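Local coordinates for GTN Reductase (Agrobacterium tumefaciens, PDB 5N6G), which probably reduces carbon-carbon double bonds with NADH or NADPH as an FMN-dependent ene-reductase of the Old Yellow Enzyme family, at residues A179-L184 / P233-N238; F188-T193 / P247-V252. All coordinates share one frame; numbering follows the deposited sequence.

Interaction 1 (A179-L184 / P233-N238); sequences AANGYL and PVTPAN. With 8OZ (2-Phenylacrylic acid), chain C; FMN (flavin mononucleotide), chain B.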
loop_
_atom_site.group_PDB
_atom_site.type_symbol
_atom_site.label_atom_id
_atom_site.label_comp_id
_atom_site.label_asym_id
_atom_site.label_seq_id
_atom_site.Cartn_x
_atom_site.Cartn_y
_atom_site.Cartn_z
ATOM N N ALA A 179 -2.550 5.025 0.353
ATOM C CA ALA A 179 -3.503 5.978 0.903
ATOM C C ALA A 179 -4.481 5.262 1.816
ATOM O O ALA A 179 -5.658 5.637 1.915
ATOM C CB ALA A 179 -4.242 6.724 -0.200
ATOM N N ALA A 180 -3.980 4.252 2.518
ATOM C CA ALA A 180 -4.777 3.321 3.278
ATOM C C ALA A 180 -4.221 3.180 4.701
ATOM O O ALA A 180 -3.231 3.810 5.081
ATOM C CB ALA A 180 -4.831 1.953 2.564
ATOM N N ASN A 181 -4.935 2.398 5.492
ATOM C CA ASN A 181 -4.512 1.872 6.792
ATOM C C ASN A 181 -3.986 2.929 7.758
ATOM O O ASN A 181 -3.088 2.663 8.554
ATOM C CB ASN A 181 -3.489 0.763 6.604
ATOM C CG ASN A 181 -4.054 -0.382 5.803
ATOM O OD1 ASN A 181 -5.261 -0.631 5.834
ATOM N ND2 ASN A 181 -3.207 -1.080 5.087
ATOM N N GLY A 182 -4.635 4.087 7.785
ATOM C CA GLY A 182 -4.338 5.068 8.829
ATOM C C GLY A 182 -3.036 5.825 8.688
ATOM O O GLY A 182 -2.615 6.448 9.664
ATOM N N TYR A 183 -2.377 5.777 7.538
ATOM C CA TYR A 183 -1.118 6.487 7.357
ATOM C C TYR A 183 -1.393 7.917 6.884
ATOM O O TYR A 183 -2.497 8.432 7.055
ATOM C CB TYR A 183 -0.187 5.664 6.472
ATOM C CG TYR A 183 0.204 4.391 7.216
ATOM C CD1 TYR A 183 0.980 4.448 8.356
ATOM C CD2 TYR A 183 -0.248 3.141 6.804
ATOM C CE1 TYR A 183 1.348 3.294 9.048
ATOM C CE2 TYR A 183 0.099 1.984 7.511
ATOM C CZ TYR A 183 0.905 2.074 8.612
ATOM O OH TYR A 183 1.262 0.948 9.313
ATOM N N LEU A 184 -0.371 8.617 6.394
ATOM C CA LEU A 184 -0.470 10.081 6.286
ATOM C C LEU A 184 -1.683 10.523 5.471
ATOM O O LEU A 184 -2.399 11.443 5.879
ATOM C CB LEU A 184 0.797 10.669 5.678
ATOM C CG LEU A 184 0.798 12.205 5.571
ATOM C CD1 LEU A 184 0.816 12.847 6.941
ATOM C CD2 LEU A 184 1.980 12.699 4.708
ATOM N N PRO A 233 -11.642 2.132 3.092
ATOM C CA PRO A 233 -12.656 3.071 3.620
ATOM C C PRO A 233 -13.025 2.896 5.085
ATOM O O PRO A 233 -13.383 3.891 5.730
ATOM C CB PRO A 233 -13.872 2.799 2.718
ATOM C CG PRO A 233 -13.303 2.298 1.446
ATOM C CD PRO A 233 -12.045 1.553 1.798
ATOM N N VAL A 234 -12.998 1.688 5.645
ATOM C CA VAL A 234 -13.538 1.491 6.984
ATOM C C VAL A 234 -12.529 0.950 7.972
ATOM O O VAL A 234 -12.891 0.688 9.118
ATOM C CB VAL A 234 -14.780 0.572 6.967
ATOM C CG1 VAL A 234 -15.879 1.156 6.095
ATOM C CG2 VAL A 234 -14.433 -0.819 6.496
ATOM N N THR A 235 -11.292 0.779 7.586
ATOM C CA THR A 235 -10.397 0.033 8.441
ATOM C C THR A 235 -10.092 0.797 9.730
ATOM O O THR A 235 -9.922 2.016 9.702
ATOM C CB THR A 235 -9.104 -0.284 7.725
ATOM O OG1 THR A 235 -8.336 -1.126 8.590
ATOM C CG2 THR A 235 -8.329 0.960 7.406
ATOM N N PRO A 236 -9.991 0.103 10.859
ATOM C CA PRO A 236 -9.613 0.753 12.120
ATOM C C PRO A 236 -8.112 0.782 12.372
ATOM O O PRO A 236 -7.680 1.136 13.477
ATOM C CB PRO A 236 -10.311 -0.134 13.136
ATOM C CG PRO A 236 -10.221 -1.507 12.553
ATOM C CD PRO A 236 -10.322 -1.319 11.065
ATOM N N ALA A 237 -7.328 0.384 11.393
ATOM C CA ALA A 237 -5.882 0.326 11.547
ATOM C C ALA A 237 -5.320 1.643 12.072
ATOM O O ALA A 237 -5.693 2.728 11.627
ATOM C CB ALA A 237 -5.246 -0.001 10.194
ATOM N N ASN A 238 -4.356 1.526 12.983
ATOM C CA ASN A 238 -3.584 2.666 13.463
ATOM C C ASN A 238 -4.478 3.756 14.056
ATOM O O ASN A 238 -4.211 4.959 13.930
ATOM C CB ASN A 238 -2.665 3.180 12.362
ATOM C CG ASN A 238 -1.590 2.152 12.032
ATOM O OD1 ASN A 238 -0.899 1.678 12.943
ATOM N ND2 ASN A 238 -1.530 1.715 10.781
HETATM C C4 8OZ C . 1.793 -4.454 9.141
HETATM C C5 8OZ C . 2.887 -4.071 9.882
HETATM C C6 8OZ C . 3.473 -2.847 9.650
HETATM C C7 8OZ C . 2.979 -2.011 8.665
HETATM C C8 8OZ C . -0.046 -1.335 6.574
HETATM C C 8OZ C . 2.300 -0.962 5.959
HETATM O O 8OZ C . -0.462 -0.782 5.584
HETATM C C1 8OZ C . 1.426 -1.547 6.765
HETATM C C2 8OZ C . 1.887 -2.395 7.899
HETATM C C3 8OZ C . 1.286 -3.624 8.157
HETATM O O1 8OZ C . -0.839 -1.753 7.531
HETATM N N1 FMN B . -0.928 -3.328 3.706
HETATM C C2 FMN B . -0.339 -2.290 3.028
HETATM O O2 FMN B . -1.012 -1.477 2.355
HETATM N N3 FMN B . 1.032 -2.152 3.059
HETATM C C4 FMN B . 1.911 -2.954 3.762
HETATM O O4 FMN B . 3.126 -2.771 3.686
HETATM C C4A FMN B . 1.280 -4.026 4.500
HETATM N N5 FMN B . 2.046 -4.852 5.167
HETATM C C5A FMN B . 1.447 -5.964 5.734
HETATM C C6 FMN B . 2.260 -6.911 6.346
HETATM C C7 FMN B . 1.728 -8.099 6.829
HETATM C C7M FMN B . 2.656 -9.110 7.456
HETATM C C8 FMN B . 0.357 -8.349 6.713
HETATM C C8M FMN B . -0.242 -9.651 7.168
HETATM C C9 FMN B . -0.468 -7.394 6.122
HETATM C C9A FMN B . 0.074 -6.209 5.625
HETATM N N10 FMN B . -0.716 -5.275 4.920
HETATM C C10 FMN B . -0.148 -4.158 4.371
HETATM C "C1'" FMN B . -2.115 -5.621 4.631
HETATM C "C2'" FMN B . -2.203 -6.599 3.466
HETATM O "O2'" FMN B . -1.756 -5.983 2.254
HETATM C "C3'" FMN B . -3.613 -7.149 3.248
HETATM O "O3'" FMN B . -4.525 -6.067 3.072
HETATM C "C4'" FMN B . -4.116 -8.021 4.397
HETATM O "O4'" FMN B . -3.161 -9.041 4.697
HETATM C "C5'" FMN B . -5.480 -8.621 4.110
HETATM O "O5'" FMN B . -5.414 -9.497 2.966
HETATM P P FMN B . -5.404 -11.118 3.049
HETATM O O1P FMN B . -6.724 -11.498 3.685
HETATM O O2P FMN B . -4.238 -11.469 3.957
HETATM O O3P FMN B . -5.243 -11.562 1.641
HETATM O O HOH W 1 -3.498 6.953 12.192
#
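N238 reaches across to N181 with its side-chain amide, and the tight part of the contact lies around the N181 carbonyl. N238 ND2 donates to the N181 backbone O at 2.9 Å. The bond is nearly straight, with an N-H...O angle of 170°. It arrives almost in line with the carbonyl, and the acceptor lies in the amide plane of N238. The other end of that amide, OD1, is hydrogen-bonded to S126, so the flat group is fixed from both ends. The A237 methyl packs beside the same carbonyl, CB lying 3.8 Å from N181 O. Deeper in, the T235 methyl CG2 lies 3.8 Å from N181 OD1. With OG1 anti to the backbone N (chi1 -175°), T235 turns its hydroxyl to T271, which is also hydrogen-bonded to N181 OD1. With OD1 held there, N181 turns ND2 to the ligand and donates to 2-phenylacrylic acid O at 2.8 Å. The protein is a TIM barrel, and the two segments lie in the loops after strands 174-178 and 227-231. In the first loop A180-Y183 form a type I' turn with N181 and G182 at its corners. Y183, the last residue of the turn, is the N-cap of helix 184-189. Its ring presents an edge to the ligand carboxyl group, Y183 CE2 lying 3.4 Å from ligand O. Y183 OH is hydrogen-bonded to Y65, and H178 NE2 to the ligand, consistent with the His/Asn pair of this family. The outer part is looser. There the backbones of G182 and N238 meet through a water that donates to G182 O and to N238 O, each at 2.7 Å. A237 and N238 are partly exposed.

Interaction 2 (F188-T193 / P247-V252); sequences FLKSST and PLYNYV
K190 and Y249 meet at about a right angle. The lysine chain is extended beyond CG and passes the end of the phenol. Its CE lies at the ring edge, near the ring plane, 3.1 Å from Y249 OH. NZ goes on past the hydroxyl to a salt bridge with E186 and a hydrogen bond to S232 O. L189 has two deposited conformers, and its side-chain contacts are those of the modelled one. It crosses the same phenol at about a right angle, with CD1 3.7 Å from Y249 OH. L189 also crosses V252 at about a right angle, and the branches touch tip to tip, L189 CD2 to V252 CG2 at 4.0 Å. L248 comes in from the other helix with CG anti to its backbone N (chi1 178°). This sends its methyls to the L189 carbonyl, CD2 ending 3.6 Å from L189 O. That carbonyl lies at the end of helix 184-189 and is hydrogen-bonded to R207. The contact joins the short helix of the loop after strand 174-178 to helix 245-256 on the outside of the barrel. The backbones stay well apart, with the CA atoms of L189 and L248 8.0 Å from each other. Helix 204-222 sets L211 against L189, and F289 of helix 286-295 packs on Y249. No hydrogen bond or salt bridge links the two segments. The contact is made of apolar branches, methyls against a carbonyl oxygen, and a close CE...OH approach. CE is next to the ammonium group and probably carries some positive charge, so its C-H groups may be weakly attracted to the phenol oxygen.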
loop_
_atom_site.group_PDB
_atom_site.type_symbol
_atom_site.label_atom_id
_atom_site.label_comp_id
_atom_site.label_asym_id
_atom_site.label_seq_id
_atom_site.Cartn_x
_atom_site.Cartn_y
_atom_site.Cartn_z
ATOM N N PHE A 188 -5.179 12.767 6.786
ATOM C CA PHE A 188 -5.849 13.944 6.233
ATOM C C PHE A 188 -7.298 13.643 5.863
ATOM O O PHE A 188 -8.184 14.491 6.056
ATOM C CB PHE A 188 -5.120 14.428 4.984
ATOM C CG PHE A 188 -3.945 15.347 5.227
ATOM C CD1 PHE A 188 -2.667 14.843 5.386
ATOM C CD2 PHE A 188 -4.115 16.724 5.274
ATOM C CE1 PHE A 188 -1.603 15.690 5.601
ATOM C CE2 PHE A 188 -3.045 17.586 5.458
ATOM C CZ PHE A 188 -1.790 17.072 5.625
ATOM N N LEU A 189 -7.560 12.454 5.321
ATOM C CA LEU A 189 -8.897 12.128 4.810
ATOM C C LEU A 189 -9.923 11.981 5.921
ATOM O O LEU A 189 -11.061 12.452 5.793
ATOM C CB LEU A 189 -8.875 10.807 4.045
ATOM C CG LEU A 189 -8.259 10.689 2.666
ATOM C CD1 LEU A 189 -8.299 9.227 2.261
ATOM C CD2 LEU A 189 -9.024 11.540 1.690
ATOM N N LYS A 190 -9.571 11.284 6.997
ATOM C CA LYS A 190 -10.558 10.859 7.992
ATOM C C LYS A 190 -10.710 11.860 9.144
ATOM O O LYS A 190 -9.780 12.574 9.530
ATOM C CB LYS A 190 -10.228 9.451 8.495
ATOM C CG LYS A 190 -10.358 8.417 7.385
ATOM C CD LYS A 190 -10.189 6.995 7.838
ATOM C CE LYS A 190 -10.427 6.034 6.677
ATOM N NZ LYS A 190 -10.050 4.617 6.970
ATOM N N SER A 191 -11.904 11.881 9.722
ATOM C CA SER A 191 -12.268 12.953 10.642
ATOM C C SER A 191 -11.489 12.902 11.954
ATOM O O SER A 191 -11.209 13.948 12.545
ATOM C CB SER A 191 -13.767 12.891 10.940
ATOM O OG SER A 191 -14.529 13.088 9.768
ATOM N N SER A 192 -11.172 11.705 12.466
ATOM C CA SER A 192 -10.612 11.646 13.816
ATOM C C SER A 192 -9.205 12.211 13.890
ATOM O O SER A 192 -8.762 12.609 14.973
ATOM C CB SER A 192 -10.601 10.211 14.367
ATOM O OG SER A 192 -9.668 9.372 13.714
ATOM N N THR A 193 -8.507 12.250 12.773
ATOM C CA THR A 193 -7.120 12.644 12.717
ATOM C C THR A 193 -6.926 14.056 12.180
ATOM O O THR A 193 -5.814 14.598 12.269
ATOM C CB THR A 193 -6.348 11.653 11.837
ATOM O OG1 THR A 193 -7.167 11.243 10.727
ATOM C CG2 THR A 193 -5.974 10.404 12.653
ATOM N N PRO A 247 -19.951 9.196 1.817
ATOM C CA PRO A 247 -19.832 10.420 1.001
ATOM C C PRO A 247 -18.394 10.825 0.770
ATOM O O PRO A 247 -18.065 11.368 -0.297
ATOM C CB PRO A 247 -20.616 11.477 1.804
ATOM C CG PRO A 247 -20.813 10.890 3.155
ATOM C CD PRO A 247 -20.781 9.396 3.021
ATOM N N LEU A 248 -17.529 10.562 1.757
ATOM C CA LEU A 248 -16.122 10.904 1.663
ATOM C C LEU A 248 -15.455 10.117 0.559
ATOM O O LEU A 248 -14.814 10.692 -0.341
ATOM C CB LEU A 248 -15.454 10.584 2.995
ATOM C CG LEU A 248 -13.950 10.800 3.139
ATOM C CD1 LEU A 248 -13.559 12.267 2.969
ATOM C CD2 LEU A 248 -13.513 10.232 4.493
ATOM N N TYR A 249 -15.584 8.794 0.632
ATOM C CA TYR A 249 -14.888 7.918 -0.300
ATOM C C TYR A 249 -15.539 7.908 -1.678
ATOM O O TYR A 249 -14.829 7.808 -2.681
ATOM C CB TYR A 249 -14.787 6.517 0.298
ATOM C CG TYR A 249 -13.570 6.422 1.171
ATOM C CD1 TYR A 249 -12.330 6.068 0.634
ATOM C CD2 TYR A 249 -13.632 6.772 2.509
ATOM C CE1 TYR A 249 -11.208 6.002 1.426
ATOM C CE2 TYR A 249 -12.515 6.737 3.304
ATOM C CZ TYR A 249 -11.307 6.354 2.763
ATOM O OH TYR A 249 -10.219 6.334 3.585
ATOM N N ASN A 250 -16.861 8.065 -1.765
ATOM C CA ASN A 250 -17.469 8.224 -3.078
ATOM C C ASN A 250 -16.944 9.479 -3.750
ATOM O O ASN A 250 -16.656 9.460 -4.944
ATOM C CB ASN A 250 -18.989 8.245 -2.973
ATOM C CG ASN A 250 -19.600 6.833 -2.840
ATOM O OD1 ASN A 250 -18.925 5.863 -2.447
ATOM N ND2 ASN A 250 -20.884 6.728 -3.155
ATOM N N TYR A 251 -16.773 10.567 -2.996
ATOM C CA TYR A 251 -16.194 11.780 -3.571
ATOM C C TYR A 251 -14.775 11.523 -4.054
ATOM O O TYR A 251 -14.403 11.931 -5.158
ATOM C CB TYR A 251 -16.208 12.923 -2.553
ATOM C CG TYR A 251 -15.456 14.145 -3.035
ATOM C CD1 TYR A 251 -16.077 15.090 -3.829
ATOM C CD2 TYR A 251 -14.129 14.335 -2.705
ATOM C CE1 TYR A 251 -15.377 16.196 -4.289
ATOM C CE2 TYR A 251 -13.430 15.405 -3.161
ATOM C CZ TYR A 251 -14.053 16.341 -3.948
ATOM O OH TYR A 251 -13.362 17.453 -4.425
ATOM N N VAL A 252 -13.964 10.863 -3.228
ATOM C CA VAL A 252 -12.571 10.598 -3.592
ATOM C C VAL A 252 -12.507 9.858 -4.920
ATOM O O VAL A 252 -11.773 10.259 -5.834
ATOM C CB VAL A 252 -11.859 9.815 -2.477
ATOM C CG1 VAL A 252 -10.553 9.221 -2.973
ATOM C CG2 VAL A 252 -11.605 10.764 -1.297
#

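How the interactions relate
Interactions 1 and 2 lie one behind the other, outward from the active site, their centres 11 Å apart. Each pairs the region after strand 174-178 with the region after strand 227-231, so their segments alternate along the chain. They touch directly. K190 NZ of interaction 2 lies 3.6 Å from P233 O and 3.8 Å from T235 O, and P233 CA packs 3.7 Å from Y249 CZ. Interaction 1 reaches the ligand through N181 and Y183 and the flavin through N181. Interaction 2 is the second layer: the K190 side chain is about 11 Å from 2-phenylacrylic acid and about 12 Å from FMN. The same two loops and the helices that follow them are thus joined at two depths.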